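PDB 5OCM: NAD_Gly3P_dh, NAD-dependent glycerol-3-phosphate dehydrogenase from Streptosporangium roseum, which binds NADP and acts as an imine reductase, reducing imines to amines with a hydride that NADPH supplies. Local coordinates for residues D3-L9 with A59-V65; L13-L18 with A121-V126. One frame throughout, in Å; residues are numbered along the deposited sequence.

Contact 1 (D3-L9 with A59-V65); sequences DTDVTVL and ASPLVVV
Thr7, Leu9, Val63 and Val65 stand on one face of the twisted sheet formed by strands 6-9 and 62-65, and Val8 and Val64 on the other, which helix 13-24 covers; strands 29-32 and 88-91 continue the sheet at the two edges of the pair. These are the neighbouring parallel strands at the centre of the Rossmann-fold NADP domain. Thr7 is gripped through both peptide groups: its N gives a bond of 3.0 Å to Leu62 O, nearly in line with that carbonyl, while its O takes Val64 N at 2.8 Å. Val64 O then receives Leu9 N, with an N-H...O angle of 172°. On the Thr7 face Leu9 CD1 packs against Val63 CG1, 3.8 Å away; on the helix side Val6 CG2 meets both Leu62 CD2 and Val64 CG2. Before the strands, Thr4 N bonds to Ala59 O at 2.9 Å, the donor tilted 33° from the carbonyl plane. Ser60 carries its hydroxyl beside its backbone N (chi1 -47°), which directs it at both threonines. Thr4 OG1 also bonds to Thr30, and Thr7 OG1 to the carbonyl of Ala56. Ser60 OG sits 2.7 Å from Thr4 OG1, a hydrogen bond of open direction, and 2.7 Å from Thr7 OG1.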
loop_
_atom_site.group_PDB
_atom_site.type_symbol
_atom_site.label_atom_id
_atom_site.label_comp_id
_atom_site.label_asym_id
_atom_site.label_seq_id
_atom_site.Cartn_x
_atom_site.Cartn_y
_atom_site.Cartn_z
ATOM N N ASP A 3 6.912 -43.267 -9.531
ATOM C CA ASP A 3 5.567 -42.623 -9.352
ATOM C C ASP A 3 5.709 -41.591 -8.226
ATOM O O ASP A 3 6.313 -41.891 -7.203
ATOM C CB ASP A 3 4.507 -43.614 -8.905
ATOM C CG ASP A 3 4.140 -44.629 -9.951
ATOM O OD1 ASP A 3 4.153 -44.302 -11.155
ATOM O OD2 ASP A 3 3.779 -45.755 -9.528
ATOM N N THR A 4 5.182 -40.393 -8.445
ATOM C CA THR A 4 5.315 -39.327 -7.499
ATOM C C THR A 4 3.947 -38.720 -7.241
ATOM O O THR A 4 2.998 -39.037 -7.891
ATOM C CB THR A 4 6.351 -38.268 -7.977
ATOM O OG1 THR A 4 6.103 -37.880 -9.337
ATOM C CG2 THR A 4 7.771 -38.801 -7.902
ATOM N N ASP A 5 3.869 -37.847 -6.257
ATOM C CA ASP A 5 2.609 -37.228 -5.836
ATOM C C ASP A 5 2.291 -35.958 -6.625
ATOM O O ASP A 5 1.130 -35.644 -6.838
ATOM C CB ASP A 5 2.688 -36.868 -4.340
ATOM C CG ASP A 5 2.924 -38.070 -3.459
ATOM O OD1 ASP A 5 2.282 -39.081 -3.652
ATOM O OD2 ASP A 5 3.775 -38.003 -2.582
ATOM N N VAL A 6 3.344 -35.223 -7.022
ATOM C CA VAL A 6 3.188 -33.939 -7.673
ATOM C C VAL A 6 4.353 -33.689 -8.624
ATOM O O VAL A 6 5.468 -34.072 -8.345
ATOM C CB VAL A 6 2.973 -32.798 -6.626
ATOM C CG1 VAL A 6 4.157 -32.651 -5.785
ATOM C CG2 VAL A 6 2.698 -31.472 -7.309
ATOM N N THR A 7 4.049 -33.128 -9.783
ATOM C CA THR A 7 5.002 -32.682 -10.797
ATOM C C THR A 7 4.985 -31.140 -10.884
ATOM O O THR A 7 3.911 -30.543 -10.858
ATOM C CB THR A 7 4.676 -33.296 -12.165
ATOM O OG1 THR A 7 4.991 -34.715 -12.101
ATOM C CG2 THR A 7 5.495 -32.651 -13.273
ATOM N N VAL A 8 6.180 -30.527 -10.949
ATOM C CA VAL A 8 6.324 -29.141 -11.238
ATOM C C VAL A 8 7.036 -28.994 -12.598
ATOM O O VAL A 8 8.160 -29.532 -12.802
ATOM C CB VAL A 8 7.112 -28.380 -10.156
ATOM C CG1 VAL A 8 7.285 -26.904 -10.538
ATOM C CG2 VAL A 8 6.403 -28.530 -8.806
ATOM N N LEU A 9 6.361 -28.314 -13.535
ATOM C CA LEU A 9 6.935 -27.928 -14.811
ATOM C C LEU A 9 7.266 -26.447 -14.774
ATOM O O LEU A 9 6.366 -25.622 -14.643
ATOM C CB LEU A 9 5.950 -28.184 -15.947
ATOM C CG LEU A 9 5.327 -29.572 -16.005
ATOM C CD1 LEU A 9 4.305 -29.677 -17.135
ATOM C CD2 LEU A 9 6.385 -30.656 -16.175
ATOM N N ALA A 59 4.337 -38.788 -14.448
ATOM C CA ALA A 59 4.764 -39.325 -13.151
ATOM C C ALA A 59 3.775 -39.108 -12.008
ATOM O O ALA A 59 3.838 -39.842 -11.005
ATOM C CB ALA A 59 6.095 -38.732 -12.798
ATOM N N SER A 60 2.875 -38.120 -12.134
ATOM C CA SER A 60 2.068 -37.705 -10.998
ATOM C C SER A 60 0.600 -37.490 -11.327
ATOM O O SER A 60 0.272 -37.110 -12.446
ATOM C CB SER A 60 2.600 -36.361 -10.401
ATOM O OG SER A 60 4.026 -36.394 -10.235
ATOM N N PRO A 61 -0.279 -37.615 -10.332
ATOM C CA PRO A 61 -1.696 -37.281 -10.558
ATOM C C PRO A 61 -2.006 -35.790 -10.499
ATOM O O PRO A 61 -3.132 -35.412 -10.846
ATOM C CB PRO A 61 -2.410 -37.970 -9.386
ATOM C CG PRO A 61 -1.378 -38.068 -8.323
ATOM C CD PRO A 61 -0.068 -38.257 -9.024
ATOM N N LEU A 62 -1.060 -34.976 -10.063
ATOM C CA LEU A 62 -1.225 -33.517 -9.908
ATOM C C LEU A 62 -0.022 -32.885 -10.600
ATOM O O LEU A 62 1.128 -33.192 -10.250
ATOM C CB LEU A 62 -1.265 -33.132 -8.446
ATOM C CG LEU A 62 -1.463 -31.684 -8.100
ATOM C CD1 LEU A 62 -2.831 -31.259 -8.484
ATOM C CD2 LEU A 62 -1.271 -31.358 -6.647
ATOM N N VAL A 63 -0.284 -32.025 -11.584
ATOM C CA VAL A 63 0.756 -31.423 -12.395
ATOM C C VAL A 63 0.611 -29.909 -12.321
ATOM O O VAL A 63 -0.418 -29.345 -12.692
ATOM C CB VAL A 63 0.662 -31.832 -13.866
ATOM C CG1 VAL A 63 1.793 -31.172 -14.695
ATOM C CG2 VAL A 63 0.688 -33.343 -14.000
ATOM N N VAL A 64 1.664 -29.268 -11.837
ATOM C CA VAL A 64 1.665 -27.819 -11.577
ATOM C C VAL A 64 2.599 -27.179 -12.626
ATOM O O VAL A 64 3.743 -27.610 -12.768
ATOM C CB VAL A 64 2.202 -27.528 -10.201
ATOM C CG1 VAL A 64 2.288 -26.010 -9.948
ATOM C CG2 VAL A 64 1.287 -28.184 -9.173
ATOM N N VAL A 65 2.127 -26.129 -13.318
ATOM C CA VAL A 65 2.969 -25.447 -14.269
ATOM C C VAL A 65 3.202 -24.022 -13.789
ATOM O O VAL A 65 2.232 -23.311 -13.435
ATOM C CB VAL A 65 2.431 -25.478 -15.733
ATOM C CG1 VAL A 65 0.994 -25.275 -15.870
ATOM C CG2 VAL A 65 3.250 -24.636 -16.679
#

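Contact 2 (L13-L18 with A121-V126); sequences LMGQAL and AIPQVV. With NAP (NADP nicotinamide-adenine-dinucleotide phosphate), chain G; 9RH (2,2,2-trifluoromethyl acetophenone hydrate), chain X.
Met14 reaches Ala121 by a folded side chain: CG runs anti to the backbone N (chi1 -179°), then bends at chi2 (54°) and chi3 (76°) carry the thioether back between the helix start and the loop after strand 113-120. Its CE comes 3.3 Å from Ala121 O and lies over one face of the nicotinamide, 3.4 Å from C4N of NADP. The Met14 and Val126 side chains cross at an angle, SD 3.7 Å from CG2. Pro123 fills the outer side, its CB against Ala17 CB at 3.7 Å and its CD close to the carboxamide O7N. The helix start belongs to the glycine-rich Rossmann turn: Leu13 N bonds to O1A of NADP at 3.1 Å and Met14 N to O2N at 2.9 Å, so the helix's positive end probably helps hold the diphosphate. Shortening Met14 to an alanine is likely to leave the C4N end of that nicotinamide face without its methyl neighbour and Val126 CG2 without the sulfur. The ketone hydrate occupies the other face of the ring. With Ala121 O also 3.3 Å from C4N, the hydride carbon of NADPH, the contact helps to position the ring, consistent with hydride leaving from the hydrate-facing side.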
loop_
_atom_site.group_PDB
_atom_site.type_symbol
_atom_site.label_atom_id
_atom_site.label_comp_id
_atom_site.label_asym_id
_atom_site.label_seq_id
_atom_site.Cartn_x
_atom_site.Cartn_y
_atom_site.Cartn_z
ATOM N N LEU A 13 12.814 -18.930 -10.702
ATOM C CA LEU A 13 12.884 -18.572 -9.282
ATOM C C LEU A 13 11.645 -19.091 -8.548
ATOM O O LEU A 13 11.737 -19.593 -7.439
ATOM C CB LEU A 13 12.922 -17.044 -9.122
ATOM C CG LEU A 13 14.165 -16.369 -9.666
ATOM C CD1 LEU A 13 14.091 -14.884 -9.317
ATOM C CD2 LEU A 13 15.465 -16.911 -9.071
ATOM N N MET A 14 10.474 -18.975 -9.173
ATOM C CA MET A 14 9.262 -19.376 -8.489
ATOM C C MET A 14 9.031 -20.882 -8.534
ATOM O O MET A 14 8.709 -21.516 -7.523
ATOM C CB MET A 14 8.059 -18.594 -9.009
ATOM C CG MET A 14 6.770 -18.962 -8.322
ATOM S SD MET A 14 6.720 -18.875 -6.488
ATOM C CE MET A 14 6.608 -17.084 -6.346
ATOM N N GLY A 15 9.184 -21.475 -9.715
ATOM C CA GLY A 15 9.078 -22.934 -9.810
ATOM C C GLY A 15 9.988 -23.677 -8.867
ATOM O O GLY A 15 9.605 -24.697 -8.300
ATOM N N GLN A 16 11.187 -23.191 -8.682
ATOM C CA GLN A 16 12.104 -23.816 -7.723
ATOM C C GLN A 16 11.531 -23.802 -6.313
ATOM O O GLN A 16 11.665 -24.805 -5.572
ATOM C CB GLN A 16 13.494 -23.110 -7.706
ATOM C CG GLN A 16 14.137 -23.064 -9.006
ATOM C CD GLN A 16 15.453 -23.307 -9.147
ATOM O OE1 GLN A 16 15.777 -24.354 -9.684
ATOM N NE2 GLN A 16 16.280 -22.486 -8.523
ATOM N N ALA A 17 10.919 -22.674 -5.926
ATOM C CA ALA A 17 10.328 -22.539 -4.603
ATOM C C ALA A 17 9.093 -23.461 -4.464
ATOM O O ALA A 17 8.857 -24.055 -3.412
ATOM C CB ALA A 17 9.932 -21.098 -4.323
ATOM N N LEU A 18 8.295 -23.564 -5.525
ATOM C CA LEU A 18 7.131 -24.444 -5.472
ATOM C C LEU A 18 7.578 -25.900 -5.224
ATOM O O LEU A 18 7.061 -26.591 -4.314
ATOM C CB LEU A 18 6.340 -24.360 -6.771
ATOM C CG LEU A 18 5.730 -23.042 -7.213
ATOM C CD1 LEU A 18 5.096 -23.180 -8.579
ATOM C CD2 LEU A 18 4.720 -22.525 -6.191
ATOM N N ALA A 121 2.630 -14.208 -3.506
ATOM C CA ALA A 121 3.789 -14.401 -2.659
ATOM C C ALA A 121 5.047 -14.382 -3.479
ATOM O O ALA A 121 5.026 -14.677 -4.675
ATOM C CB ALA A 121 3.688 -15.777 -1.942
ATOM N N ILE A 122 6.143 -14.061 -2.811
ATOM C CA ILE A 122 7.473 -14.209 -3.392
ATOM C C ILE A 122 8.040 -15.632 -3.084
ATOM O O ILE A 122 7.563 -16.321 -2.176
ATOM C CB ILE A 122 8.469 -13.130 -2.884
ATOM C CG1 ILE A 122 8.545 -13.130 -1.347
ATOM C CG2 ILE A 122 8.087 -11.782 -3.448
ATOM C CD1 ILE A 122 9.671 -12.251 -0.775
ATOM N N PRO A 123 9.064 -16.036 -3.830
ATOM C CA PRO A 123 9.550 -17.432 -3.679
ATOM C C PRO A 123 9.973 -17.792 -2.270
ATOM O O PRO A 123 9.693 -18.882 -1.806
ATOM C CB PRO A 123 10.741 -17.472 -4.642
ATOM C CG PRO A 123 10.382 -16.525 -5.716
ATOM C CD PRO A 123 9.766 -15.358 -4.953
ATOM N N GLN A 124 10.584 -16.837 -1.564
ATOM C CA GLN A 124 11.046 -17.109 -0.207
ATOM C C GLN A 124 9.893 -17.298 0.803
ATOM O O GLN A 124 10.102 -17.859 1.870
ATOM C CB GLN A 124 11.965 -15.992 0.323
ATOM C CG GLN A 124 13.159 -15.597 -0.567
ATOM C CD GLN A 124 12.825 -14.406 -1.537
ATOM O OE1 GLN A 124 12.019 -14.561 -2.453
ATOM N NE2 GLN A 124 13.409 -13.122 -1.254
ATOM N N VAL A 125 8.692 -16.811 0.514
ATOM C CA VAL A 125 7.558 -16.953 1.386
ATOM C C VAL A 125 6.710 -18.183 1.054
ATOM O O VAL A 125 6.014 -18.722 1.925
ATOM C CB VAL A 125 6.755 -15.607 1.385
ATOM C CG1 VAL A 125 5.426 -15.724 2.086
ATOM C CG2 VAL A 125 7.606 -14.505 1.996
ATOM N N VAL A 126 6.813 -18.665 -0.185
ATOM C CA VAL A 126 6.138 -19.891 -0.581
ATOM C C VAL A 126 6.571 -21.011 0.387
ATOM O O VAL A 126 7.737 -21.115 0.763
ATOM C CB VAL A 126 6.454 -20.256 -2.023
ATOM C CG1 VAL A 126 6.083 -21.695 -2.341
ATOM C CG2 VAL A 126 5.755 -19.316 -2.951
HETATM P PA NAP G . 11.658 -16.958 -14.310
HETATM O O1A NAP G . 12.752 -17.086 -13.252
HETATM O O2A NAP G . 12.037 -15.985 -15.329
HETATM O O5B NAP G . 11.278 -18.396 -14.987
HETATM C C5B NAP G . 10.614 -18.434 -16.246
HETATM C C4B NAP G . 10.367 -19.908 -16.457
HETATM O O4B NAP G . 9.559 -20.146 -17.596
HETATM C C3B NAP G . 11.661 -20.766 -16.632
HETATM O O3B NAP G . 11.529 -22.056 -15.990
HETATM C C2B NAP G . 11.706 -20.914 -18.167
HETATM O O2B NAP G . 12.529 -21.994 -18.644
HETATM C C1B NAP G . 10.242 -21.084 -18.467
HETATM N N9A NAP G . 9.894 -20.834 -19.853
HETATM C C8A NAP G . 9.866 -19.674 -20.518
HETATM N N7A NAP G . 9.483 -19.846 -21.775
HETATM C C5A NAP G . 9.267 -21.168 -21.920
HETATM C C6A NAP G . 8.835 -22.034 -23.002
HETATM N N6A NAP G . 8.550 -21.489 -24.248
HETATM N N1A NAP G . 8.816 -23.368 -22.792
HETATM C C2A NAP G . 9.096 -23.914 -21.588
HETATM N N3A NAP G . 9.475 -23.182 -20.520
HETATM C C4A NAP G . 9.553 -21.836 -20.669
HETATM O O3 NAP G . 10.263 -16.457 -13.762
HETATM P PN NAP G . 9.695 -16.783 -12.255
HETATM O O1N NAP G . 10.006 -15.646 -11.370
HETATM O O2N NAP G . 9.898 -18.268 -11.909
HETATM O O5D NAP G . 8.156 -16.542 -12.685
HETATM C C5D NAP G . 7.422 -17.640 -13.234
HETATM C C4D NAP G . 5.958 -17.250 -13.198
HETATM O O4D NAP G . 5.565 -17.049 -11.774
HETATM C C3D NAP G . 5.699 -15.968 -14.016
HETATM O O3D NAP G . 4.431 -16.045 -14.694
HETATM C C2D NAP G . 5.661 -14.925 -12.888
HETATM O O2D NAP G . 4.948 -13.711 -13.173
HETATM C C1D NAP G . 5.020 -15.758 -11.746
HETATM N N1N NAP G . 5.287 -15.229 -10.423
HETATM C C2N NAP G . 6.521 -15.052 -9.998
HETATM C C3N NAP G . 6.775 -14.508 -8.724
HETATM C C7N NAP G . 8.134 -14.215 -8.213
HETATM O O7N NAP G . 8.172 -13.597 -7.127
HETATM N N7N NAP G . 9.192 -14.575 -8.886
HETATM C C4N NAP G . 5.694 -14.213 -7.877
HETATM C C5N NAP G . 4.414 -14.519 -8.330
HETATM C C6N NAP G . 4.258 -15.027 -9.608
HETATM P P2B NAP G . 14.101 -21.751 -18.859
HETATM O O1X NAP G . 14.717 -21.902 -17.507
HETATM O O2X NAP G . 14.376 -22.804 -19.878
HETATM O O3X NAP G . 14.196 -20.398 -19.567
HETATM O O1 9RH X . 6.643 -9.538 -10.464
HETATM C C1 9RH X . 5.403 -10.075 -10.104
HETATM O O2 9RH X . 4.304 -9.314 -10.508
HETATM C C2 9RH X . 5.365 -10.426 -8.625
HETATM C C3 9RH X . 6.425 -10.089 -7.794
HETATM C C4 9RH X . 6.342 -10.295 -6.430
HETATM C C5 9RH X . 5.224 -10.874 -5.881
HETATM C C6 9RH X . 4.181 -11.227 -6.694
HETATM C C7 9RH X . 4.238 -10.998 -8.062
HETATM C C8 9RH X . 5.364 -11.310 -10.953
HETATM F F1 9RH X . 5.498 -10.957 -12.230
HETATM F F2 9RH X . 4.209 -12.012 -10.769
HETATM F F3 9RH X . 6.401 -12.043 -10.592
#

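Contacts 1 and 2 belong to the same Rossmann-type domain, their centres about 17 Å apart. Their segments alternate along the chain: 3-9, 13-18, 59-65, then 121-126. Strand 6-9 of contact 1 runs through the glycine-rich turn straight into helix 13-24 of contact 2, and this helix packs back on the sheet. There the contacts touch, Val8 CG1 lying 3.9 Å from Gly15 O and Val64 CG1 4.2 Å from Leu18 CD1. Segment 121-126 follows strand 113-120, two places beyond strand 62-65 in the same sheet. Contact 1 thus joins the central strands beneath the helix, while contact 2 places the helix start and a loop around the cofactor, close to the second subunit.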